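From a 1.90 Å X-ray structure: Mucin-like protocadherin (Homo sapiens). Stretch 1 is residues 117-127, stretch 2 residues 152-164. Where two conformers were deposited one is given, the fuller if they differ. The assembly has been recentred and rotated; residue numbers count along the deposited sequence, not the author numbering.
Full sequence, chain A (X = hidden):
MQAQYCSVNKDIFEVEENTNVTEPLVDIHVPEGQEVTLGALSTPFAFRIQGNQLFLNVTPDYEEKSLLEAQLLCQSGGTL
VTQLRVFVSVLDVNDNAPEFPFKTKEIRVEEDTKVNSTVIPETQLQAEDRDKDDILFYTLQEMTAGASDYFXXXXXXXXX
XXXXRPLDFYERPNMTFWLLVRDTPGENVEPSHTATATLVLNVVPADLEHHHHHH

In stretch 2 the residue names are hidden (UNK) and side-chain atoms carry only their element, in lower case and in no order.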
ATOM      1  N   SER A 117     -26.939  -3.031  17.958  1.00 28.88           N
ATOM      2  CA  SER A 117     -26.018  -4.186  18.028  1.00 27.84           C
ATOM      3  C   SER A 117     -25.094  -4.130  16.813  1.00 25.16           C
ATOM      4  O   SER A 117     -25.597  -3.815  15.707  1.00 22.10           O
ATOM      5  CB  SER A 117     -26.750  -5.515  18.022  1.00 27.57           C
ATOM      6  OG  SER A 117     -27.546  -5.690  19.185  1.00 33.64           O
ATOM      7  N   THR A 118     -23.824  -4.476  16.994  1.00 24.29           N
ATOM      8  CA  THR A 118     -22.941  -4.827  15.858  1.00 24.03           C
ATOM      9  C   THR A 118     -23.413  -6.188  15.357  1.00 22.74           C
ATOM     10  O   THR A 118     -23.505  -7.106  16.192  1.00 21.65           O
ATOM     11  CB  THR A 118     -21.456  -4.844  16.249  1.00 25.06           C
ATOM     12  OG1 THR A 118     -21.090  -3.512  16.567  1.00 26.34           O
ATOM     13  CG2 THR A 118     -20.574  -5.347  15.132  1.00 25.87           C
ATOM     14  N   VAL A 119     -23.718  -6.327  14.065  1.00 20.59           N
ATOM     15  CA  VAL A 119     -24.175  -7.616  13.468  1.00 21.40           C
ATOM     16  C   VAL A 119     -23.049  -8.228  12.624  1.00 20.61           C
ATOM     17  O   VAL A 119     -23.017  -9.469  12.489  1.00 20.49           O
ATOM     18  CB  VAL A 119     -25.480  -7.396  12.675  1.00 23.36           C
ATOM     19  CG1 VAL A 119     -25.842  -8.562  11.784  1.00 25.88           C
ATOM     20  CG2 VAL A 119     -26.638  -7.084  13.624  1.00 24.17           C
ATOM     21  N   ILE A 120     -22.170  -7.409  12.036  1.00 20.17           N
ATOM     22  CA  ILE A 120     -20.958  -7.908  11.318  1.00 20.77           C
ATOM     23  C   ILE A 120     -19.787  -7.094  11.854  1.00 21.14           C
ATOM     24  O   ILE A 120     -19.781  -5.875  11.724  1.00 19.83           O
ATOM     25  CB  ILE A 120     -21.059  -7.809   9.788  1.00 21.09           C
ATOM     26  CG1 ILE A 120     -22.378  -8.371   9.251  1.00 21.08           C
ATOM     27  CG2 ILE A 120     -19.867  -8.510   9.158  1.00 22.38           C
ATOM     28  CD1 ILE A 120     -22.578  -8.183   7.748  1.00 20.99           C
ATOM     29  N   PRO A 121     -18.765  -7.728  12.457  1.00 21.71           N
ATOM     30  CA  PRO A 121     -17.614  -6.989  12.943  1.00 23.06           C
ATOM     31  C   PRO A 121     -16.711  -6.616  11.753  1.00 22.94           C
ATOM     32  O   PRO A 121     -16.779  -7.238  10.678  1.00 21.94           O
ATOM     33  CB  PRO A 121     -16.974  -7.989  13.912  1.00 23.11           C
ATOM     34  CG  PRO A 121     -17.223  -9.310  13.227  1.00 22.92           C
ATOM     35  CD  PRO A 121     -18.625  -9.180  12.675  1.00 23.27           C
ATOM     36  N   GLU A 122     -15.899  -5.589  11.981  1.00 26.54           N
ATOM     37  CA  GLU A 122     -14.890  -5.032  11.033  1.00 30.49           C
ATOM     38  C   GLU A 122     -14.085  -6.175  10.373  1.00 30.50           C
ATOM     39  O   GLU A 122     -13.843  -6.115   9.155  1.00 31.10           O
ATOM     40  CB  GLU A 122     -14.033  -4.031  11.817  1.00 33.54           C
ATOM     41  CG  GLU A 122     -13.464  -2.932  10.975  1.00 37.35           C
ATOM     42  CD  GLU A 122     -12.626  -1.888  11.706  1.00 38.03           C
ATOM     43  OE1 GLU A 122     -11.676  -1.358  11.080  1.00 43.74           O
ATOM     44  OE2 GLU A 122     -12.929  -1.585  12.870  1.00 39.19           O
ATOM     45  N   THR A 123     -13.703  -7.207  11.133  1.00 30.61           N
ATOM     46  CA  THR A 123     -12.861  -8.347  10.664  1.00 32.01           C
ATOM     47  C   THR A 123     -13.523  -9.125   9.507  1.00 31.20           C
ATOM     48  O   THR A 123     -12.783  -9.687   8.662  1.00 31.99           O
ATOM     49  CB  THR A 123     -12.523  -9.279  11.835  1.00 33.34           C
ATOM     50  OG1 THR A 123     -13.736  -9.605  12.512  1.00 34.38           O
ATOM     51  CG2 THR A 123     -11.551  -8.653  12.815  1.00 34.10           C
ATOM     52  N   GLN A 124     -14.844  -9.180   9.463  1.00 28.35           N
ATOM     53  CA  GLN A 124     -15.595  -9.929   8.427  1.00 28.65           C
ATOM     54  C   GLN A 124     -15.812  -9.068   7.178  1.00 26.90           C
ATOM     55  O   GLN A 124     -16.111  -9.678   6.129  1.00 27.22           O
ATOM     56  CB  GLN A 124     -16.912 -10.449   8.999  1.00 28.98           C
ATOM     57  CG  GLN A 124     -16.702 -11.599   9.981  1.00 29.39           C
ATOM     58  CD  GLN A 124     -17.979 -12.134  10.579  1.00 29.67           C
ATOM     59  OE1 GLN A 124     -19.066 -12.040   9.992  1.00 30.85           O
ATOM     60  NE2 GLN A 124     -17.854 -12.734  11.758  1.00 29.11           N
ATOM     61  N   LEU A 125     -15.679  -7.730   7.259  1.00 26.28           N
ATOM     62  CA  LEU A 125     -15.948  -6.839   6.087  1.00 25.89           C
ATOM     63  C   LEU A 125     -14.683  -6.196   5.534  1.00 25.91           C
ATOM     64  O   LEU A 125     -14.737  -5.831   4.384  1.00 27.43           O
ATOM     65  CB  LEU A 125     -16.948  -5.738   6.473  1.00 24.56           C
ATOM     66  CG  LEU A 125     -18.355  -6.217   6.828  1.00 24.53           C
ATOM     67  CD1 LEU A 125     -19.335  -5.043   6.884  1.00 25.76           C
ATOM     68  CD2 LEU A 125     -18.846  -7.232   5.826  1.00 24.67           C
ATOM     69  N   GLN A 126     -13.625  -6.049   6.315  1.00 27.07           N
ATOM     70  CA  GLN A 126     -12.464  -5.207   5.924  1.00 28.36           C
ATOM     71  C   GLN A 126     -11.794  -5.767   4.665  1.00 27.20           C
ATOM     72  O   GLN A 126     -11.747  -7.004   4.463  1.00 25.21           O
ATOM     73  CB  GLN A 126     -11.484  -5.010   7.077  1.00 31.26           C
ATOM     74  CG  GLN A 126     -10.793  -6.280   7.552  1.00 34.01           C
ATOM     75  CD  GLN A 126     -10.111  -6.054   8.880  1.00 36.81           C
ATOM     76  OE1 GLN A 126     -10.085  -4.940   9.407  1.00 40.06           O
ATOM     77  NE2 GLN A 126      -9.548  -7.118   9.436  1.00 39.21           N
ATOM     78  N   ALA A 127     -11.322  -4.852   3.831  1.00 26.42           N
ATOM     79  CA  ALA A 127     -10.455  -5.142   2.678  1.00 26.67           C
ATOM     80  C   ALA A 127      -8.998  -5.025   3.127  1.00 26.99           C
ATOM     81  O   ALA A 127      -8.742  -4.578   4.260  1.00 27.84           O
ATOM     82  CB  ALA A 127     -10.784  -4.191   1.554  1.00 26.30           C
ATOM     83  N   UNK A 152     -26.251   0.257   8.924  1.00 20.26           N
ATOM     84  CA  UNK A 152     -25.245   1.272   8.522  1.00 19.59           C
ATOM     85  C   UNK A 152     -23.871   0.840   9.024  1.00 19.36           C
ATOM     86  O   UNK A 152     -23.811  -0.006   9.938  1.00 18.14           O
ATOM     87  c   UNK A 152     -25.643   2.629   9.055  1.00 20.23           C
ATOM     88  o   UNK A 152     -25.642   2.626  10.466  1.00 20.46           O
ATOM     89  N   UNK A 153     -22.818   1.391   8.434  1.00 18.37           N
ATOM     90  CA  UNK A 153     -21.435   1.172   8.900  1.00 19.55           C
ATOM     91  C   UNK A 153     -21.218   2.072  10.099  1.00 19.77           C
ATOM     92  O   UNK A 153     -21.774   3.205  10.118  1.00 19.00           O
ATOM     93  c   UNK A 153     -20.389  -0.820   6.865  1.00 21.03           C
ATOM     94  c   UNK A 153     -19.521   1.105   5.541  1.00 21.68           C
ATOM     95  c   UNK A 153     -20.565   0.658   6.534  1.00 20.45           C
ATOM     96  c   UNK A 153     -20.460   1.515   7.785  1.00 20.54           C
ATOM     97  N   UNK A 154     -20.445   1.610  11.071  1.00 20.14           N
ATOM     98  CA  UNK A 154     -20.129   2.451  12.251  1.00 20.39           C
ATOM     99  C   UNK A 154     -19.426   3.727  11.772  1.00 20.14           C
ATOM    100  O   UNK A 154     -19.782   4.831  12.265  1.00 19.22           O
ATOM    101  c   UNK A 154     -18.739   2.606  14.361  1.00 21.28           C
ATOM    102  c   UNK A 154     -20.150   0.593  13.929  1.00 21.74           C
ATOM    103  c   UNK A 154     -19.304   1.676  13.300  1.00 20.76           C
ATOM    104  N   UNK A 155     -18.483   3.611  10.848  1.00 20.26           N
ATOM    105  CA  UNK A 155     -17.858   4.786  10.188  1.00 21.05           C
ATOM    106  C   UNK A 155     -17.240   4.400   8.850  1.00 20.33           C
ATOM    107  O   UNK A 155     -17.041   3.196   8.583  1.00 20.08           O
ATOM    108  c   UNK A 155     -16.799   5.446  11.069  1.00 22.66           C
ATOM    109  o   UNK A 155     -15.553   4.790  10.900  1.00 21.99           O
ATOM    110  N   UNK A 156     -16.885   5.413   8.066  1.00 19.70           N
ATOM    111  CA  UNK A 156     -16.207   5.241   6.762  1.00 19.68           C
ATOM    112  C   UNK A 156     -14.864   4.496   6.939  1.00 20.06           C
ATOM    113  O   UNK A 156     -14.468   3.852   6.008  1.00 20.27           O
ATOM    114  c   UNK A 156     -16.054   6.604   6.060  1.00 19.73           C
ATOM    115  c   UNK A 156     -15.046   7.504   6.755  1.00 19.74           C
ATOM    116  c   UNK A 156     -15.713   6.437   4.607  1.00 19.99           C
ATOM    117  N   UNK A 157     -14.194   4.556   8.091  1.00 20.66           N
ATOM    118  CA  UNK A 157     -12.908   3.829   8.291  1.00 22.06           C
ATOM    119  C   UNK A 157     -13.041   2.600   9.217  1.00 24.65           C
ATOM    120  O   UNK A 157     -12.053   1.909   9.356  1.00 24.00           O
ATOM    121  n   UNK A 157     -11.481   5.816   6.641  1.00 20.27           N
ATOM    122  c   UNK A 157     -11.696   6.001   7.942  1.00 21.78           C
ATOM    123  c   UNK A 157     -11.829   4.765   8.808  1.00 22.00           C
ATOM    124  o   UNK A 157     -11.802   7.116   8.456  1.00 21.89           O
ATOM    125  N   UNK A 158     -14.225   2.364   9.795  0.50 25.30           N
ATOM    126  CA  UNK A 158     -14.536   1.209  10.686  0.50 26.79           C
ATOM    127  C   UNK A 158     -15.737   0.470  10.110  0.50 25.79           C
ATOM    128  O   UNK A 158     -16.866   0.726  10.522  0.50 25.34           O
ATOM    129  n   UNK A 158     -12.032   0.518  16.303  0.50 35.58           N
ATOM    130  c   UNK A 158     -11.835   1.324  15.276  0.50 35.12           C
ATOM    131  c   UNK A 158     -14.859   1.676  12.108  0.50 28.87           C
ATOM    132  n   UNK A 158     -12.757   1.427  14.326  0.50 34.83           N
ATOM    133  c   UNK A 158     -13.956   2.779  12.637  0.50 30.51           C
ATOM    134  n   UNK A 158     -10.726   2.036  15.194  0.50 35.58           N
ATOM    135  c   UNK A 158     -12.628   2.283  13.160  0.50 32.76           C
ATOM    136  N   UNK A 159     -15.548  -0.446   9.133  1.00 24.77           N
ATOM    137  CA  UNK A 159     -16.671  -1.147   8.512  1.00 24.31           C
ATOM    138  C   UNK A 159     -17.286  -2.289   9.341  1.00 23.72           C
ATOM    139  O   UNK A 159     -17.328  -3.412   8.873  1.00 25.73           O
ATOM    140  c   UNK A 159     -14.262  -0.818   8.514  1.00 25.85           C
ATOM    141  c   UNK A 159     -16.017  -1.658   7.212  1.00 25.10           C
ATOM    142  c   UNK A 159     -14.624  -1.994   7.631  1.00 24.83           C
ATOM    143  N   UNK A 160     -17.772  -1.978  10.536  1.00 21.63           N
ATOM    144  CA  UNK A 160     -18.646  -2.875  11.313  1.00 21.25           C
ATOM    145  C   UNK A 160     -20.062  -2.525  10.886  1.00 20.14           C
ATOM    146  O   UNK A 160     -20.327  -1.318  10.726  1.00 20.53           O
ATOM    147  c   UNK A 160     -18.455  -2.695  12.793  1.00 21.17           C
ATOM    148  N   UNK A 161     -20.918  -3.517  10.698  1.00 20.02           N
ATOM    149  CA  UNK A 161     -22.322  -3.284  10.297  1.00 20.11           C
ATOM    150  C   UNK A 161     -23.170  -3.295  11.569  1.00 20.31           C
ATOM    151  O   UNK A 161     -23.126  -4.294  12.321  1.00 21.21           O
ATOM    152  c   UNK A 161     -23.844  -2.774   7.638  1.00 20.83           C
ATOM    153  c   UNK A 161     -24.065  -3.964   8.544  1.00 21.00           C
ATOM    154  c   UNK A 161     -22.785  -4.335   9.288  1.00 20.36           C
ATOM    155  c   UNK A 161     -24.604  -5.142   7.748  1.00 21.65           C
ATOM    156  N   UNK A 162     -23.888  -2.209  11.798  1.00 19.81           N
ATOM    157  CA  UNK A 162     -24.736  -1.991  12.981  1.00 19.75           C
ATOM    158  C   UNK A 162     -26.209  -2.109  12.583  1.00 18.98           C
ATOM    159  O   UNK A 162     -26.581  -1.599  11.511  1.00 18.74           O
ATOM    160  c   UNK A 162     -24.378  -0.623  13.565  1.00 20.51           C
ATOM    161  n   UNK A 162     -23.230   3.445  14.621  1.00 22.53           N
ATOM    162  c   UNK A 162     -25.299  -0.152  14.684  1.00 21.11           C
ATOM    163  c   UNK A 162     -24.938   1.239  15.183  1.00 21.16           C
ATOM    164  n   UNK A 162     -25.041   2.153  14.061  1.00 21.33           N
ATOM    165  n   UNK A 162     -24.414   3.893  12.728  1.00 21.99           N
ATOM    166  c   UNK A 162     -24.233   3.169  13.813  1.00 21.97           C
ATOM    167  N   UNK A 163     -27.027  -2.757  13.415  1.00 19.26           N
ATOM    168  CA  UNK A 163     -28.503  -2.729  13.275  1.00 19.69           C
ATOM    169  C   UNK A 163     -29.026  -1.403  13.861  1.00 20.70           C
ATOM    170  O   UNK A 163     -28.732  -1.094  15.038  1.00 21.49           O
ATOM    171  c   UNK A 163     -29.124  -3.937  13.979  1.00 19.25           C
ATOM    172  c   UNK A 163     -31.126  -4.283  12.490  1.00 18.70           C
ATOM    173  c   UNK A 163     -30.638  -4.017  13.909  1.00 18.79           C
ATOM    174  c   UNK A 163     -31.156  -5.095  14.846  1.00 20.11           C
ATOM    175  N   UNK A 164     -29.786  -0.656  13.076  1.00 21.39           N
ATOM    176  CA  UNK A 164     -30.283   0.691  13.460  1.00 23.08           C
ATOM    177  C   UNK A 164     -31.767   0.718  13.777  1.00 25.53           C
ATOM    178  O   UNK A 164     -32.188   1.682  14.415  1.00 25.89           O
ATOM    179  c   UNK A 164     -28.552   1.803  12.066  1.00 22.52           C
ATOM    180  c   UNK A 164     -30.030   1.664  12.329  1.00 22.83           C
ATOM    181  o   UNK A 164     -27.784   1.867  13.071  1.00 21.63           O
ATOM    182  o   UNK A 164     -28.189   1.839  10.877  1.00 21.77           O
TER

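Position 152 carries one carbon and one oxygen, the oxygen bonded to CB with no second branch, and it is out of reach of stretch 1: S152. Position 153 has four carbons, forked at the second, with chi1 m and chi2 t. These make L153, whose CD2 lies 4.4 Å from L125 CD1, a loose apolar contact.

At 154, CB itself carries two carbons, the pattern of valine. Its CB points toward stretch 1, but the side chain makes no contact with it; the chain turns a corner at V154. Position 155 repeats the single carbon and single oxygen, out of reach of stretch 1: S155. Three carbons forked at CB, again beyond reach, make 156 V156.

Position 157 has two carbons, the second carrying one oxygen and one nitrogen, a terminal amide one methylene from CA. This is N157; its backbone N donates to S155 OG at 3.1 Å, and its CB points away from stretch 1.

Position 158 shows three carbons, a nitrogen, and a carbon bearing two more nitrogens, a guanidinium, hence R158. Its NE lies 3.3 Å from E122 OE2, a salt bridge. The oxygen sits well out of the guanidinium plane and no N-H points at it, so the attraction is one of charge alone.

At 159, three carbons close a ring onto the backbone nitrogen, which identifies P159. Its CD lies 3.3 Å from E122 CG, its CB 4.2 Å from L125 CB, and its CG 4.2 Å from Q126 CA. The ring therefore packs against the short, weakly bonded helix near 122-125 and the residue after it.

A lone carbon at 160 gives A160. Its CB is 4.1 Å from T118 CG2, and its CA makes a CA-H...O contact of 3.2 Å with I120 O.

Position 161 has four carbons, forked at the second, with chi1 t and chi2 p: L161. Its CD2 is 3.7 Å from I120 CD1 and its CB 4.3 Å from L125 CD1, so I120 and L161 pack on the same face of the sheet.

Position 162 repeats the guanidinium pattern: R162. Its side chain shares the other face with T118. Four carbons forked at the second make 163 L163, whose CB lies 4.0 Å from V119 CG2. Position 164 has two carbons, the second bearing two oxygens, a carboxylate: D164. It has no contact with stretch 1; D164 OD1 forms a salt bridge with R162 NE at 2.9 Å.

The contact works through an antiparallel pairing interrupted by a beta bulge. L163 N donates to S117 O (2.9 Å), and L161 N to I120 O (2.8 Å). Between them, L161 O accepts from both V119 N (2.7 Å) and I120 N (3.3 Å), so one carbonyl serves two successive amides as the register shifts by one. Beyond the bulge, backbone bonding gives way to side-chain packing of E122 and L125 against P159. That packing has a cost: P159 O is buried without a polar partner, 3.3 Å from L125 CD1. Altogether 620 Å² is covered, both sides summed.

Stretch 2, residues 152-164: SLVSVNRPALRLD
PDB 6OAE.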